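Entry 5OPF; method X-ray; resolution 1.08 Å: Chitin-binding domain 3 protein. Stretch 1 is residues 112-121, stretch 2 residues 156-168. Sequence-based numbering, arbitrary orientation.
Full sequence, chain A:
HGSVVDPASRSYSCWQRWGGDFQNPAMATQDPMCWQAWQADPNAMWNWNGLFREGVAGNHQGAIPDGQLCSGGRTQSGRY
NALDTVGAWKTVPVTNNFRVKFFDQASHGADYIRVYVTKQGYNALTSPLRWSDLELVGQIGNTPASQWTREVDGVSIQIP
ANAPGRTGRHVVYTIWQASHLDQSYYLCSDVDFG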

# COMPACT_ATOMS: atom_id res chain seq x y z
N TYR A 112 -11.65 -10.49 -1.99
CA TYR A 112 -11.51 -9.97 -0.63
C TYR A 112 -10.52 -8.82 -0.68
O TYR A 112 -9.70 -8.72 -1.61
CB TYR A 112 -11.04 -11.04 0.38
CG TYR A 112 -9.84 -11.86 -0.05
CD1 TYR A 112 -8.54 -11.42 0.18
CD2 TYR A 112 -10.01 -13.08 -0.67
CE1 TYR A 112 -7.44 -12.19 -0.22
CE2 TYR A 112 -8.93 -13.85 -1.06
CZ TYR A 112 -7.64 -13.40 -0.84
OH TYR A 112 -6.56 -14.18 -1.23
N ILE A 113 -10.60 -7.95 0.33
CA ILE A 113 -9.55 -6.99 0.62
C ILE A 113 -9.27 -7.08 2.12
O ILE A 113 -10.20 -6.98 2.92
CB ILE A 113 -9.92 -5.54 0.24
CG1 ILE A 113 -10.21 -5.43 -1.26
CG2 ILE A 113 -8.78 -4.59 0.62
CD1 ILE A 113 -10.62 -4.04 -1.73
N ARG A 114 -8.01 -7.31 2.48
CA ARG A 114 -7.59 -7.47 3.86
C ARG A 114 -6.73 -6.28 4.25
O ARG A 114 -5.84 -5.87 3.49
CB ARG A 114 -6.81 -8.77 4.04
CG ARG A 114 -7.67 -9.99 3.87
CD ARG A 114 -6.88 -11.30 3.78
NE ARG A 114 -7.79 -12.40 3.47
CZ ARG A 114 -7.42 -13.56 2.93
NH1 ARG A 114 -6.15 -13.81 2.66
NH2 ARG A 114 -8.35 -14.46 2.64
N VAL A 115 -6.98 -5.74 5.44
CA VAL A 115 -6.23 -4.61 5.99
C VAL A 115 -5.53 -5.06 7.27
O VAL A 115 -6.19 -5.48 8.23
CB VAL A 115 -7.14 -3.39 6.25
CG1 VAL A 115 -6.35 -2.25 6.90
CG2 VAL A 115 -7.82 -2.93 4.98
N TYR A 116 -4.21 -4.95 7.26
CA TYR A 116 -3.36 -5.25 8.41
C TYR A 116 -2.73 -3.95 8.90
O TYR A 116 -2.47 -3.03 8.11
CB TYR A 116 -2.22 -6.20 8.00
CG TYR A 116 -2.67 -7.55 7.52
CD1 TYR A 116 -3.02 -7.76 6.19
CD2 TYR A 116 -2.75 -8.62 8.39
CE1 TYR A 116 -3.44 -9.00 5.76
CE2 TYR A 116 -3.18 -9.86 7.96
CZ TYR A 116 -3.53 -10.04 6.64
OH TYR A 116 -3.97 -11.27 6.19
N VAL A 117 -2.43 -3.88 10.20
CA VAL A 117 -1.67 -2.77 10.76
C VAL A 117 -0.58 -3.34 11.66
O VAL A 117 -0.79 -4.31 12.40
CB VAL A 117 -2.56 -1.77 11.53
CG1 VAL A 117 -1.74 -0.71 12.27
CG2 VAL A 117 -3.55 -1.10 10.58
N THR A 118 0.58 -2.69 11.64
CA THR A 118 1.69 -3.08 12.49
C THR A 118 1.32 -2.97 13.96
O THR A 118 0.49 -2.15 14.38
CB THR A 118 2.95 -2.25 12.16
OG1 THR A 118 2.63 -0.86 12.08
CG2 THR A 118 3.51 -2.69 10.83
N LYS A 119 1.94 -3.84 14.75
CA LYS A 119 1.75 -3.89 16.18
C LYS A 119 2.58 -2.83 16.89
O LYS A 119 3.69 -2.49 16.46
CB LYS A 119 2.16 -5.28 16.68
CG LYS A 119 1.33 -6.41 16.09
CD LYS A 119 2.03 -7.76 16.15
CE LYS A 119 1.22 -8.83 15.44
NZ LYS A 119 1.86 -10.18 15.55
N GLN A 120 2.05 -2.30 17.99
CA GLN A 120 2.82 -1.36 18.79
C GLN A 120 4.15 -2.00 19.18
O GLN A 120 4.20 -3.15 19.62
CB GLN A 120 2.03 -0.93 20.03
CG GLN A 120 2.62 0.30 20.72
CD GLN A 120 2.44 1.58 19.92
OE1 GLN A 120 1.64 1.65 18.99
NE2 GLN A 120 3.20 2.61 20.28
N GLY A 121 5.22 -1.23 19.00
CA GLY A 121 6.58 -1.71 19.18
C GLY A 121 7.35 -1.84 17.88
O GLY A 121 8.58 -1.77 17.90
N SER A 156 -14.60 3.06 -6.20
CA SER A 156 -13.89 3.03 -4.93
C SER A 156 -14.72 2.32 -3.87
O SER A 156 -15.92 2.12 -4.00
CB SER A 156 -13.52 4.42 -4.44
OG SER A 156 -14.68 5.17 -4.11
N ILE A 157 -14.06 1.97 -2.77
CA ILE A 157 -14.76 1.41 -1.62
C ILE A 157 -13.96 1.74 -0.37
O ILE A 157 -12.73 1.85 -0.40
CB ILE A 157 -15.00 -0.10 -1.80
CG1 ILE A 157 -16.05 -0.57 -0.79
CG2 ILE A 157 -13.70 -0.90 -1.71
CD1 ILE A 157 -16.67 -1.91 -1.16
N GLN A 158 -14.67 1.88 0.75
CA GLN A 158 -14.05 2.14 2.04
C GLN A 158 -14.11 0.88 2.89
O GLN A 158 -15.18 0.28 3.04
CB GLN A 158 -14.77 3.27 2.78
CG GLN A 158 -14.79 4.62 2.04
CD GLN A 158 -13.60 5.51 2.34
OE1 GLN A 158 -12.70 5.14 3.09
NE2 GLN A 158 -13.59 6.69 1.75
N ILE A 159 -12.97 0.48 3.46
CA ILE A 159 -12.87 -0.69 4.32
C ILE A 159 -12.64 -0.21 5.75
O ILE A 159 -11.59 0.37 6.04
CB ILE A 159 -11.73 -1.63 3.89
CG1 ILE A 159 -11.89 -2.08 2.44
CG2 ILE A 159 -11.68 -2.83 4.81
CD1 ILE A 159 -10.90 -1.47 1.49
N PRO A 160 -13.57 -0.45 6.67
CA PRO A 160 -13.33 -0.10 8.07
C PRO A 160 -12.20 -0.92 8.67
O PRO A 160 -12.03 -2.10 8.35
CB PRO A 160 -14.66 -0.43 8.76
CG PRO A 160 -15.66 -0.50 7.66
CD PRO A 160 -14.92 -1.00 6.46
N ALA A 161 -11.44 -0.29 9.55
CA ALA A 161 -10.32 -0.93 10.21
C ALA A 161 -10.24 -0.41 11.64
O ALA A 161 -10.49 0.77 11.88
CB ALA A 161 -9.01 -0.64 9.48
N ASN A 162 -9.92 -1.29 12.58
CA ASN A 162 -9.81 -0.90 13.98
C ASN A 162 -8.52 -1.48 14.53
O ASN A 162 -8.39 -2.70 14.65
CB ASN A 162 -11.00 -1.37 14.82
CG ASN A 162 -10.89 -0.94 16.27
OD1 ASN A 162 -10.10 -0.06 16.60
ND2 ASN A 162 -11.66 -1.57 17.14
N ALA A 163 -7.57 -0.60 14.86
CA ALA A 163 -6.25 -0.99 15.35
C ALA A 163 -6.08 -0.46 16.77
O ALA A 163 -5.47 0.60 16.99
CB ALA A 163 -5.16 -0.47 14.41
N PRO A 164 -6.59 -1.19 17.77
CA PRO A 164 -6.54 -0.69 19.14
C PRO A 164 -5.12 -0.60 19.66
O PRO A 164 -4.25 -1.42 19.33
CB PRO A 164 -7.33 -1.74 19.94
CG PRO A 164 -8.08 -2.51 18.94
CD PRO A 164 -7.31 -2.47 17.68
N GLY A 165 -4.89 0.41 20.50
CA GLY A 165 -3.66 0.55 21.22
C GLY A 165 -2.52 1.18 20.46
O GLY A 165 -1.49 1.48 21.07
N ARG A 166 -2.66 1.43 19.16
CA ARG A 166 -1.58 2.03 18.39
C ARG A 166 -1.46 3.52 18.67
O ARG A 166 -2.47 4.24 18.71
CB ARG A 166 -1.83 1.85 16.90
CG ARG A 166 -1.36 0.53 16.30
CD ARG A 166 -2.05 -0.67 16.90
NE ARG A 166 -1.75 -1.85 16.10
CZ ARG A 166 -2.41 -3.00 16.18
NH1 ARG A 166 -3.40 -3.14 17.04
NH2 ARG A 166 -2.06 -4.00 15.38
N THR A 167 -0.22 3.97 18.80
CA THR A 167 0.13 5.39 18.85
C THR A 167 1.36 5.59 17.98
O THR A 167 2.20 4.69 17.83
CB THR A 167 0.41 5.90 20.28
OG1 THR A 167 1.52 5.18 20.84
CG2 THR A 167 -0.82 5.73 21.16
N GLY A 168 1.45 6.77 17.38
CA GLY A 168 2.62 7.10 16.59
C GLY A 168 2.67 6.39 15.23
O GLY A 168 1.67 5.90 14.70

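Two strands running in roughly the same direction pack side chain to side chain through a small aliphatic layer, and beyond the second strand an arginine bonds to the end of the first, and a glutamine joins the loops, both through backbone atoms. The axes of strands 112-118 and 156-162 come within 8.2 Å at closest approach, with 29° between their directions. No backbone-to-backbone hydrogen bond links them; side chains fill the space between.

Alternation along each strand decides which residues take part. Ile-113, Val-115 and Val-117 point toward the second stretch and are buried. Arg-114 and Tyr-116 point away. In the second stretch Ile-157, Ile-159, Ala-161 and Ala-163 point toward the first, while Pro-160 and Asn-162 point away.

The apolar contacts follow one another along the strands. Ile-113 CD1 lies 4.4 Å from Ile-157 CG2, a looser contact. Ile-113 CG2 is 3.9 Å from Ile-159 CD1. Val-115 CG2 is also 3.9 Å from Ile-159 CG2, so Ile-159 meets two residues. Val-115 CG1 then reaches Ala-161 CB at 4.0 Å, and Val-117 CG1 reaches Ala-163 CB at 4.0 Å. The alanines suit places where the backbones are near: CA atoms are 6.9 Å apart for Val-115 and Ala-161, and 6.7 Å for Val-117 and Ala-163. A single methyl meets the valine there.

Past the strands, a type II turn from Ala-163 to Arg-166 leads into the polar part. Gly-165 has a positive phi of 82°, which favours glycine. The CA-to-CB bond of Arg-166 points sideways, but the end of its side chain comes nearer to the first stretch. Arg-166 NE donates to Thr-118 O at 2.8 Å with a nearly straight geometry. Arg-166 NH2 donates to Val-117 O at 3.3 Å, and makes a weak bond to Thr-118 O, also at 3.3 Å. Both carbonyls sit at the guanidinium edge, near its plane, where the N-H groups point. Within its own stretch, Arg-166 NH1 donates to Pro-164 O at 3.0 Å, which ties the arginine to its turn. An arginine suits this buried site because its several N-H groups can serve several carbonyls.

Gln-120 points toward the second stretch and reaches Thr-167. Gln-120 OE1 accepts from Thr-167 N at 3.0 Å, and Gln-120 NE2 makes a weak bond to Thr-167 O at 3.4 Å. The amide suits this place because it offers both an acceptor and a donor to one residue's backbone. Together the two stretches bury 522 Å², with Arg-166 and Gln-120 the most covered residues.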